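Local atomic coordinates of putative citrate lyase, alfa subunit (Streptococcus mutans, PDB entry 2HJ0), a protein that is a putative citrate lyase alpha subunit of the CitF family, built around two large mixed beta sheets with helices packed about them. Residues A[416-420]-A[421-425]; A[101-104]-A[105-108]; A[325-328]-A[329-332]; A[388-391]-A[392-396]. All coordinates share one frame; numbering follows the deposited sequence.

Contact 1. Residues A[416-420]-A[421-425]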
loop_
_atom_site.group_PDB
_atom_site.type_symbol
_atom_site.label_atom_id
_atom_site.label_comp_id
_atom_site.label_asym_id
_atom_site.label_seq_id
_atom_site.Cartn_x
_atom_site.Cartn_y
_atom_site.Cartn_z
ATOM N N LEU A 416 -26.851 17.097 -29.203
ATOM C CA LEU A 416 -28.059 16.431 -29.632
ATOM C C LEU A 416 -27.756 15.469 -30.771
ATOM O O LEU A 416 -28.298 14.368 -30.831
ATOM C CB LEU A 416 -29.066 17.481 -30.079
ATOM C CG LEU A 416 -30.535 17.080 -30.055
ATOM C CD1 LEU A 416 -30.929 16.655 -28.646
ATOM C CD2 LEU A 416 -31.384 18.262 -30.514
ATOM N N VAL A 417 -26.872 15.884 -31.672
ATOM C CA VAL A 417 -26.495 15.060 -32.815
ATOM C C VAL A 417 -25.035 15.288 -33.202
ATOM O O VAL A 417 -24.483 16.360 -32.961
ATOM C CB VAL A 417 -27.405 15.383 -34.027
ATOM C CG1 VAL A 417 -26.895 14.698 -35.263
ATOM C CG2 VAL A 417 -28.826 14.936 -33.743
ATOM N N ARG A 418 -24.408 14.261 -33.767
ATOM C CA ARG A 418 -23.026 14.347 -34.231
ATOM C C ARG A 418 -23.055 13.993 -35.713
ATOM O O ARG A 418 -23.239 12.832 -36.085
ATOM C CB ARG A 418 -22.118 13.366 -33.483
ATOM C CG ARG A 418 -21.771 13.769 -32.064
ATOM C CD ARG A 418 -20.610 12.940 -31.541
ATOM N NE ARG A 418 -20.210 13.364 -30.207
ATOM C CZ ARG A 418 -20.885 13.086 -29.094
ATOM N NH1 ARG A 418 -22.006 12.371 -29.149
ATOM N NH2 ARG A 418 -20.438 13.531 -27.921
ATOM N N GLY A 419 -22.897 15.003 -36.562
ATOM C CA GLY A 419 -22.927 14.757 -37.989
ATOM C C GLY A 419 -24.289 14.224 -38.384
ATOM O O GLY A 419 -25.297 14.910 -38.232
ATOM N N ARG A 420 -24.325 12.997 -38.888
ATOM C CA ARG A 420 -25.578 12.374 -39.301
ATOM C C ARG A 420 -26.023 11.339 -38.283
ATOM O O ARG A 420 -26.985 10.610 -38.503
ATOM C CB ARG A 420 -25.395 11.700 -40.663
ATOM C CG ARG A 420 -25.615 12.623 -41.821
ATOM C CD ARG A 420 -27.086 12.897 -41.965
ATOM N NE ARG A 420 -27.340 14.304 -42.209
ATOM C CZ ARG A 420 -28.552 14.839 -42.242
ATOM N NH1 ARG A 420 -29.615 14.061 -42.043
ATOM N NH2 ARG A 420 -28.695 16.145 -42.468
ATOM N N ILE A 421 -25.314 11.284 -37.165
ATOM C CA ILE A 421 -25.617 10.318 -36.122
ATOM C C ILE A 421 -26.309 10.977 -34.922
ATOM O O ILE A 421 -25.813 11.957 -34.363
ATOM C CB ILE A 421 -24.319 9.620 -35.660
ATOM C CG1 ILE A 421 -23.623 8.989 -36.868
ATOM C CG2 ILE A 421 -24.637 8.560 -34.617
ATOM C CD1 ILE A 421 -22.147 8.714 -36.657
ATOM N N PRO A 422 -27.479 10.452 -34.524
ATOM C CA PRO A 422 -28.217 11.005 -33.386
ATOM C C PRO A 422 -27.634 10.506 -32.071
ATOM O O PRO A 422 -27.321 9.322 -31.926
ATOM C CB PRO A 422 -29.624 10.479 -33.609
ATOM C CG PRO A 422 -29.356 9.115 -34.152
ATOM C CD PRO A 422 -28.246 9.365 -35.160
ATOM N N THR A 423 -27.488 11.404 -31.106
ATOM C CA THR A 423 -26.954 10.985 -29.826
ATOM C C THR A 423 -28.067 10.410 -28.956
ATOM O O THR A 423 -27.806 9.628 -28.049
ATOM C CB THR A 423 -26.283 12.142 -29.102
ATOM O OG1 THR A 423 -25.197 12.627 -29.899
ATOM C CG2 THR A 423 -25.756 11.675 -27.754
ATOM N N PHE A 424 -29.309 10.781 -29.245
ATOM C CA PHE A 424 -30.441 10.279 -28.479
ATOM C C PHE A 424 -31.345 9.384 -29.319
ATOM O O PHE A 424 -31.833 9.780 -30.378
ATOM C CB PHE A 424 -31.234 11.446 -27.896
ATOM C CG PHE A 424 -30.431 12.302 -26.974
ATOM C CD1 PHE A 424 -29.553 13.253 -27.476
ATOM C CD2 PHE A 424 -30.488 12.104 -25.601
ATOM C CE1 PHE A 424 -28.734 13.985 -26.626
ATOM C CE2 PHE A 424 -29.674 12.830 -24.742
ATOM C CZ PHE A 424 -28.798 13.770 -25.257
ATOM N N VAL A 425 -31.573 8.173 -28.838
ATOM C CA VAL A 425 -32.392 7.234 -29.580
ATOM C C VAL A 425 -33.344 6.478 -28.660
ATOM O O VAL A 425 -33.346 6.693 -27.452
ATOM C CB VAL A 425 -31.509 6.223 -30.311
ATOM C CG1 VAL A 425 -30.502 6.950 -31.194
ATOM C CG2 VAL A 425 -30.807 5.357 -29.306
#
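Arg-418 and Ile-421 face each other at the closed end of a tight beta hairpin, in which strand 417-418 turns back into strand 421-422 through a type II' beta turn with Gly-419 and Arg-420 at its corners. Backbone bonds hold the two strands together. Arg-418 N donates to Ile-421 O at 2.8 Å, and Ile-421 N donates in return to Arg-418 O, also at 2.8 Å. Next comes the non-hydrogen-bonded pair of Val-417 and Pro-422, beyond which Thr-423 N reaches Leu-416 O at 3.1 Å. Gly-419 takes the positive phi, 63°, that the first corner of this turn requires.

Apolar contacts lie on the face bearing Val-417 and Pro-422. There Val-417 CG2 rests 4.0 Å from Pro-422 CA, and both side chains touch Val-481 of helix 470-481.

On the face of Arg-418 and Ile-421 the extended chain of Arg-418 brings NH1 to 3.3 Å from Thr-423 OG1, at too poor an angle for a hydrogen bond. Thr-423 OG1 is bonded instead to Pro-415 O, while the guanidinium has weak bonds to Ser-414 OG and Ala-374 O.

Phe-424 and Leu-416 close the open end of the hairpin, their side chains crossing at about a right angle. The phenyl ring turns an edge to Leu-416 O, which lies in the ring plane, and Phe-424 CD1 meets Leu-416 CD1 at 3.9 Å.

Contact 2. Residues A[101-104]-A[105-108]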
loop_
_atom_site.group_PDB
_atom_site.type_symbol
_atom_site.label_atom_id
_atom_site.label_comp_id
_atom_site.label_asym_id
_atom_site.label_seq_id
_atom_site.Cartn_x
_atom_site.Cartn_y
_atom_site.Cartn_z
ATOM N N SER A 101 -6.495 -1.409 -20.068
ATOM C CA SER A 101 -7.211 -0.888 -21.233
ATOM C C SER A 101 -6.342 -1.021 -22.472
ATOM O O SER A 101 -5.134 -1.163 -22.358
ATOM C CB SER A 101 -7.651 0.562 -21.031
ATOM O OG SER A 101 -8.708 0.907 -21.930
ATOM N N ILE A 102 -6.954 -0.983 -23.652
ATOM C CA ILE A 102 -6.214 -1.161 -24.906
ATOM C C ILE A 102 -6.290 0.053 -25.832
ATOM O O ILE A 102 -7.373 0.559 -26.115
ATOM C CB ILE A 102 -6.745 -2.441 -25.649
ATOM C CG1 ILE A 102 -6.363 -3.697 -24.854
ATOM C CG2 ILE A 102 -6.162 -2.547 -27.035
ATOM C CD1 ILE A 102 -7.050 -4.946 -25.312
ATOM N N ALA A 103 -5.142 0.517 -26.312
ATOM C CA ALA A 103 -5.116 1.677 -27.212
ATOM C C ALA A 103 -4.886 1.252 -28.674
ATOM O O ALA A 103 -4.731 0.067 -28.951
ATOM C CB ALA A 103 -4.021 2.660 -26.766
ATOM N N ASN A 104 -4.871 2.217 -29.599
ATOM C CA ASN A 104 -4.663 1.927 -31.021
ATOM C C ASN A 104 -3.239 1.477 -31.349
ATOM O O ASN A 104 -3.014 0.693 -32.276
ATOM C CB ASN A 104 -4.987 3.135 -31.905
ATOM C CG ASN A 104 -6.467 3.493 -31.912
ATOM O OD1 ASN A 104 -7.344 2.660 -32.174
ATOM N ND2 ASN A 104 -6.749 4.756 -31.633
ATOM N N VAL A 105 -2.265 1.963 -30.596
ATOM C CA VAL A 105 -0.884 1.600 -30.858
ATOM C C VAL A 105 -0.708 0.117 -30.585
ATOM O O VAL A 105 0.309 -0.474 -30.949
ATOM C CB VAL A 105 0.071 2.411 -29.959
ATOM C CG1 VAL A 105 -0.128 2.017 -28.493
ATOM C CG2 VAL A 105 1.507 2.186 -30.391
ATOM N N HIS A 106 -1.707 -0.476 -29.937
ATOM C CA HIS A 106 -1.676 -1.892 -29.617
ATOM C C HIS A 106 -2.145 -2.754 -30.790
ATOM O O HIS A 106 -2.548 -3.894 -30.598
ATOM C CB HIS A 106 -2.545 -2.165 -28.381
ATOM C CG HIS A 106 -1.976 -1.610 -27.110
ATOM N ND1 HIS A 106 -2.761 -1.036 -26.131
ATOM C CD2 HIS A 106 -0.702 -1.554 -26.655
ATOM C CE1 HIS A 106 -1.991 -0.648 -25.128
ATOM N NE2 HIS A 106 -0.739 -0.950 -25.421
ATOM N N GLU A 107 -2.078 -2.210 -32.001
ATOM C CA GLU A 107 -2.508 -2.939 -33.197
ATOM C C GLU A 107 -1.871 -4.321 -33.347
ATOM O O GLU A 107 -2.539 -5.279 -33.742
ATOM C CB GLU A 107 -2.214 -2.118 -34.445
ATOM C CG GLU A 107 -2.921 -2.605 -35.698
ATOM C CD GLU A 107 -2.325 -1.996 -36.959
ATOM O OE1 GLU A 107 -1.158 -2.338 -37.281
ATOM O OE2 GLU A 107 -3.008 -1.170 -37.623
ATOM N N PRO A 108 -0.569 -4.445 -33.045
ATOM C CA PRO A 108 0.114 -5.737 -33.158
ATOM C C PRO A 108 -0.654 -6.890 -32.518
ATOM O O PRO A 108 -0.477 -8.046 -32.886
ATOM C CB PRO A 108 1.439 -5.469 -32.462
ATOM C CG PRO A 108 1.709 -4.058 -32.845
ATOM C CD PRO A 108 0.376 -3.405 -32.600
#
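Between Ala-103 and Glu-107 the backbone bends sharply, with a weak bond from Glu-107 N to Asn-104 O at 3.1 Å and a doubtful one from His-106 N to Ala-103 O. The bend brings the edge of the His-106 ring back against Ile-102 and Ala-103. Its CG stands beside the backbone N (chi1 -69°), which swings the ring toward Ala-103, where ND1 accepts a hydrogen bond from Ala-103 N at 2.8 Å. The amide nitrogen approaches 25° out of the ring plane. At the far end of the ring, NE2 is bonded to Asp-77 OD2, and with a partner at each nitrogen the imidazole is fixed against rotation.

Apolar groups pack round the ring. The Ile-102 CG2 branch lies 3.8 Å from His-106 ND1, and Val-105 CG1 sits over one face of the imidazole, 4.1 Å above its plane and offset toward the rim. The same methyl of Val-105 comes within 4.3 Å of Ala-103 CB.

Asn-104 points its amide the other way, OD1 accepting from Lys-129 N and ND2 reaching Asp-128 OD2. Glu-75 takes the backbone N-H groups of both Asn-104 and Val-105.

The side chain of Ser-101 is about 3 Å from a bound citric acid, probably taken up from the crystallisation liquor. The whole bend is a beta-alpha connection leading from strand 95-99 to helix 109-114, at the C-terminal edge of a parallel part of the sheet, consistent with a Rossmann-like fold.

Contact 3. Residues A[325-328]-A[329-332]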
loop_
_atom_site.group_PDB
_atom_site.type_symbol
_atom_site.label_atom_id
_atom_site.label_comp_id
_atom_site.label_asym_id
_atom_site.label_seq_id
_atom_site.Cartn_x
_atom_site.Cartn_y
_atom_site.Cartn_z
ATOM N N ILE A 325 -6.773 16.916 -4.406
ATOM C CA ILE A 325 -7.090 16.280 -5.675
ATOM C C ILE A 325 -6.566 14.835 -5.673
ATOM O O ILE A 325 -5.368 14.586 -5.470
ATOM C CB ILE A 325 -6.525 17.103 -6.862
ATOM C CG1 ILE A 325 -6.406 16.243 -8.102
ATOM C CG2 ILE A 325 -5.167 17.646 -6.533
ATOM C CD1 ILE A 325 -5.756 17.010 -9.218
ATOM N N LEU A 326 -7.489 13.889 -5.858
ATOM C CA LEU A 326 -7.162 12.457 -5.883
ATOM C C LEU A 326 -7.002 12.056 -7.344
ATOM O O LEU A 326 -7.892 12.284 -8.158
ATOM C CB LEU A 326 -8.268 11.642 -5.207
ATOM C CG LEU A 326 -8.648 12.148 -3.813
ATOM C CD1 LEU A 326 -9.724 11.258 -3.230
ATOM C CD2 LEU A 326 -7.430 12.171 -2.922
ATOM N N ASP A 327 -5.862 11.450 -7.660
ATOM C CA ASP A 327 -5.514 11.096 -9.038
ATOM C C ASP A 327 -5.304 9.607 -9.313
ATOM O O ASP A 327 -4.421 8.980 -8.727
ATOM C CB ASP A 327 -4.228 11.859 -9.405
ATOM C CG ASP A 327 -3.901 11.811 -10.881
ATOM O OD1 ASP A 327 -4.236 10.816 -11.551
ATOM O OD2 ASP A 327 -3.282 12.783 -11.366
ATOM N N VAL A 328 -6.097 9.050 -10.223
ATOM C CA VAL A 328 -5.941 7.645 -10.567
ATOM C C VAL A 328 -5.286 7.542 -11.943
ATOM O O VAL A 328 -4.751 6.503 -12.329
ATOM C CB VAL A 328 -7.286 6.911 -10.593
ATOM C CG1 VAL A 328 -8.088 7.306 -11.829
ATOM C CG2 VAL A 328 -7.038 5.420 -10.556
ATOM N N GLN A 329 -5.333 8.639 -12.680
ATOM C CA GLN A 329 -4.728 8.683 -13.995
ATOM C C GLN A 329 -4.607 10.116 -14.509
ATOM O O GLN A 329 -5.531 10.917 -14.375
ATOM C CB GLN A 329 -5.540 7.847 -14.974
ATOM C CG GLN A 329 -5.272 8.219 -16.390
ATOM C CD GLN A 329 -5.970 7.315 -17.355
ATOM O OE1 GLN A 329 -7.135 6.943 -17.152
ATOM N NE2 GLN A 329 -5.270 6.953 -18.427
ATOM N N ASP A 330 -3.461 10.435 -15.097
ATOM C CA ASP A 330 -3.239 11.767 -15.632
ATOM C C ASP A 330 -3.500 11.778 -17.116
ATOM O O ASP A 330 -3.226 10.799 -17.800
ATOM C CB ASP A 330 -1.810 12.203 -15.368
ATOM C CG ASP A 330 -1.545 12.417 -13.919
ATOM O OD1 ASP A 330 -0.626 11.762 -13.380
ATOM O OD2 ASP A 330 -2.262 13.245 -13.316
ATOM N N PHE A 331 -4.017 12.895 -17.616
ATOM C CA PHE A 331 -4.321 13.019 -19.032
ATOM C C PHE A 331 -3.461 14.039 -19.805
ATOM O O PHE A 331 -3.788 14.402 -20.937
ATOM C CB PHE A 331 -5.809 13.326 -19.205
ATOM C CG PHE A 331 -6.690 12.101 -19.167
ATOM C CD1 PHE A 331 -7.193 11.552 -20.340
ATOM C CD2 PHE A 331 -7.008 11.490 -17.960
ATOM C CE1 PHE A 331 -8.000 10.412 -20.304
ATOM C CE2 PHE A 331 -7.813 10.354 -17.921
ATOM C CZ PHE A 331 -8.309 9.815 -19.092
ATOM N N ASP A 332 -2.377 14.503 -19.189
ATOM C CA ASP A 332 -1.449 15.431 -19.836
ATOM C C ASP A 332 -0.215 15.633 -18.962
ATOM O O ASP A 332 -0.279 15.499 -17.741
ATOM C CB ASP A 332 -2.120 16.774 -20.158
ATOM C CG ASP A 332 -2.653 17.472 -18.938
ATOM O OD1 ASP A 332 -3.362 18.483 -19.107
ATOM O OD2 ASP A 332 -2.369 17.019 -17.809
#
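Gln-329 and Asp-330 both meet the carboxylate of Asp-327, which projects toward them from the end of strand 322-327. At Gln-329 the backbone N lies 2.7 Å from Asp-327 OD1. The aspartate's first torsion (-168°), with CG opposite the backbone N, carries the carboxylate to this side. The Gln-329 side chain is extended; its OE1 is bonded to Tyr-192 OH, and the side chain is about 3 Å from a bound citric acid that probably came from the crystallisation liquor. Nearer the backbone, Gln-329 CB lies 4.1 Å from Val-328 CG1.

Asp-330 follows, turning its side chain back so that it and the side chain of Asp-327 cross at about a right angle, with their carboxylate planes 79° apart. Their nearest oxygens are modelled implausibly close, so the detail of that approach is doubtful. Each acid has a clearer partner elsewhere: Asp-327 OD2 bonds to His-346 NE2, and Asp-330 OD1 accepts from Ser-189 N. Both acids are buried, and each is held by a donor from another part of the chain.

After Phe-331, Asp-332 is the N-cap of helix 333-341, its OD2 also bonded to Ser-335 OG.

Strand 322-327 runs within a nine-stranded mixed sheet beside strands 302-305 and 346-348. The short strand 329-330 leaves it to pair in parallel with strand 308-309, while Asp-330 packs on Ser-335 and Ala-336 of helix 333-341.

Contact 4. Residues A[388-391]-A[392-396]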
loop_
_atom_site.group_PDB
_atom_site.type_symbol
_atom_site.label_atom_id
_atom_site.label_comp_id
_atom_site.label_asym_id
_atom_site.label_seq_id
_atom_site.Cartn_x
_atom_site.Cartn_y
_atom_site.Cartn_z
ATOM N N GLY A 388 -20.211 2.336 -31.653
ATOM C CA GLY A 388 -20.640 3.501 -32.398
ATOM C C GLY A 388 -21.861 3.239 -33.264
ATOM O O GLY A 388 -22.497 2.188 -33.165
ATOM N N SER A 389 -22.185 4.203 -34.121
ATOM C CA SER A 389 -23.334 4.097 -35.010
ATOM C C SER A 389 -23.274 2.837 -35.860
ATOM O O SER A 389 -24.270 2.136 -36.006
ATOM C CB SER A 389 -23.403 5.336 -35.900
ATOM O OG SER A 389 -22.120 5.648 -36.402
ATOM N N ASP A 390 -22.101 2.550 -36.412
ATOM C CA ASP A 390 -21.925 1.362 -37.234
ATOM C C ASP A 390 -21.889 0.079 -36.394
ATOM O O ASP A 390 -21.630 -1.002 -36.917
ATOM C CB ASP A 390 -20.643 1.474 -38.060
ATOM C CG ASP A 390 -19.414 1.629 -37.195
ATOM O OD1 ASP A 390 -18.291 1.642 -37.740
ATOM O OD2 ASP A 390 -19.567 1.743 -35.957
ATOM N N GLY A 391 -22.142 0.204 -35.094
ATOM C CA GLY A 391 -22.160 -0.962 -34.223
ATOM C C GLY A 391 -20.802 -1.565 -33.930
ATOM O O GLY A 391 -20.683 -2.542 -33.200
ATOM N N VAL A 392 -19.769 -0.974 -34.504
ATOM C CA VAL A 392 -18.408 -1.443 -34.310
ATOM C C VAL A 392 -17.835 -0.981 -32.971
ATOM O O VAL A 392 -17.886 0.205 -32.644
ATOM C CB VAL A 392 -17.501 -0.896 -35.407
ATOM C CG1 VAL A 392 -16.081 -1.371 -35.195
ATOM C CG2 VAL A 392 -18.028 -1.310 -36.757
ATOM N N ILE A 393 -17.279 -1.902 -32.194
ATOM C CA ILE A 393 -16.686 -1.516 -30.920
ATOM C C ILE A 393 -15.562 -0.516 -31.172
ATOM O O ILE A 393 -14.797 -0.674 -32.117
ATOM C CB ILE A 393 -16.090 -2.722 -30.193
ATOM C CG1 ILE A 393 -17.215 -3.549 -29.568
ATOM C CG2 ILE A 393 -15.054 -2.248 -29.179
ATOM C CD1 ILE A 393 -16.727 -4.688 -28.719
ATOM N N ARG A 394 -15.461 0.511 -30.337
ATOM C CA ARG A 394 -14.404 1.510 -30.490
ATOM C C ARG A 394 -14.359 2.417 -29.273
ATOM O O ARG A 394 -13.581 3.369 -29.228
ATOM C CB ARG A 394 -14.626 2.347 -31.754
ATOM C CG ARG A 394 -15.908 3.170 -31.747
ATOM C CD ARG A 394 -16.177 3.841 -33.092
ATOM N NE ARG A 394 -16.256 2.883 -34.208
ATOM C CZ ARG A 394 -15.213 2.402 -34.887
ATOM N NH1 ARG A 394 -13.978 2.775 -34.577
ATOM N NH2 ARG A 394 -15.408 1.568 -35.895
ATOM N N GLY A 395 -15.193 2.109 -28.286
ATOM C CA GLY A 395 -15.246 2.912 -27.082
ATOM C C GLY A 395 -14.495 2.331 -25.902
ATOM O O GLY A 395 -13.465 1.676 -26.062
ATOM N N ALA A 396 -15.015 2.586 -24.708
ATOM C CA ALA A 396 -14.413 2.097 -23.476
ATOM C C ALA A 396 -15.356 2.321 -22.305
ATOM O O ALA A 396 -16.015 3.363 -22.197
ATOM C CB ALA A 396 -13.108 2.806 -23.221
#
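Asp-390 folds forward against Val-392, and this is the close-packed half of the contact. Its CG sits between the backbone N and the carbonyl carbon (chi1 59°), a torsion that curls the carboxylate onto the chain ahead. From there OD2 accepts a hydrogen bond from Val-392 N at 3.1 Å, the donor standing 66° out of the carboxylate plane. Val-392 lays its CG2 branch alongside the same group, 3.3 Å from Asp-390 CG. Ile-393, the next residue, is buried against Leu-126 and against Val-508 of strand 504-511.

Two turns overlap here. Residues 388 to 391 make a type I beta turn, closed by Gly-391 N to Gly-388 O at 2.8 Å, and the side-chain bond from Asp-390 to the second residue after it is an Asx turn. Gly-391, with its positive phi, is the last residue of the beta turn and the middle one of the Asx turn.

The outer half is held more loosely. Gly-388 N makes a weak bond to Val-392 O at 3.3 Å, linking the start of the beta turn to the residue just after it. Arg-394, partly exposed like Asp-390, bends its chain at chi3 and comes from the opposite direction to the acid. Its NH2 reaches Asp-390 OD1 at 3.4 Å, a weak hydrogen bond within a salt bridge, with guanidinium and carboxylate planes 34° apart. On the other branch of the guanidinium, NH1 has a long, weak ion pair with Asp-128 OD1.

Along the chain the order is contact 2, contact 3, contact 4 and contact 1. Contact 2 follows strand 95-99 of the ten-stranded sheet, whereas contact 3 includes the end of strand 322-327 and contact 1 follows strand 409-413, both in the nine-stranded sheet. Contact 4 lies between contacts 1 and 2: its centre is about 14 Å from that of contact 1, which it touches where Ser-389 OG packs on Ile-421 CD1, and about 15 Å from that of contact 2. Asp-128 of helix 127-135 has partners in both contact 2 and contact 4. Contacts 2 and 3 approach to about 7 Å between nearest atoms, and each has a side chain about 3 Å from a bound citric acid.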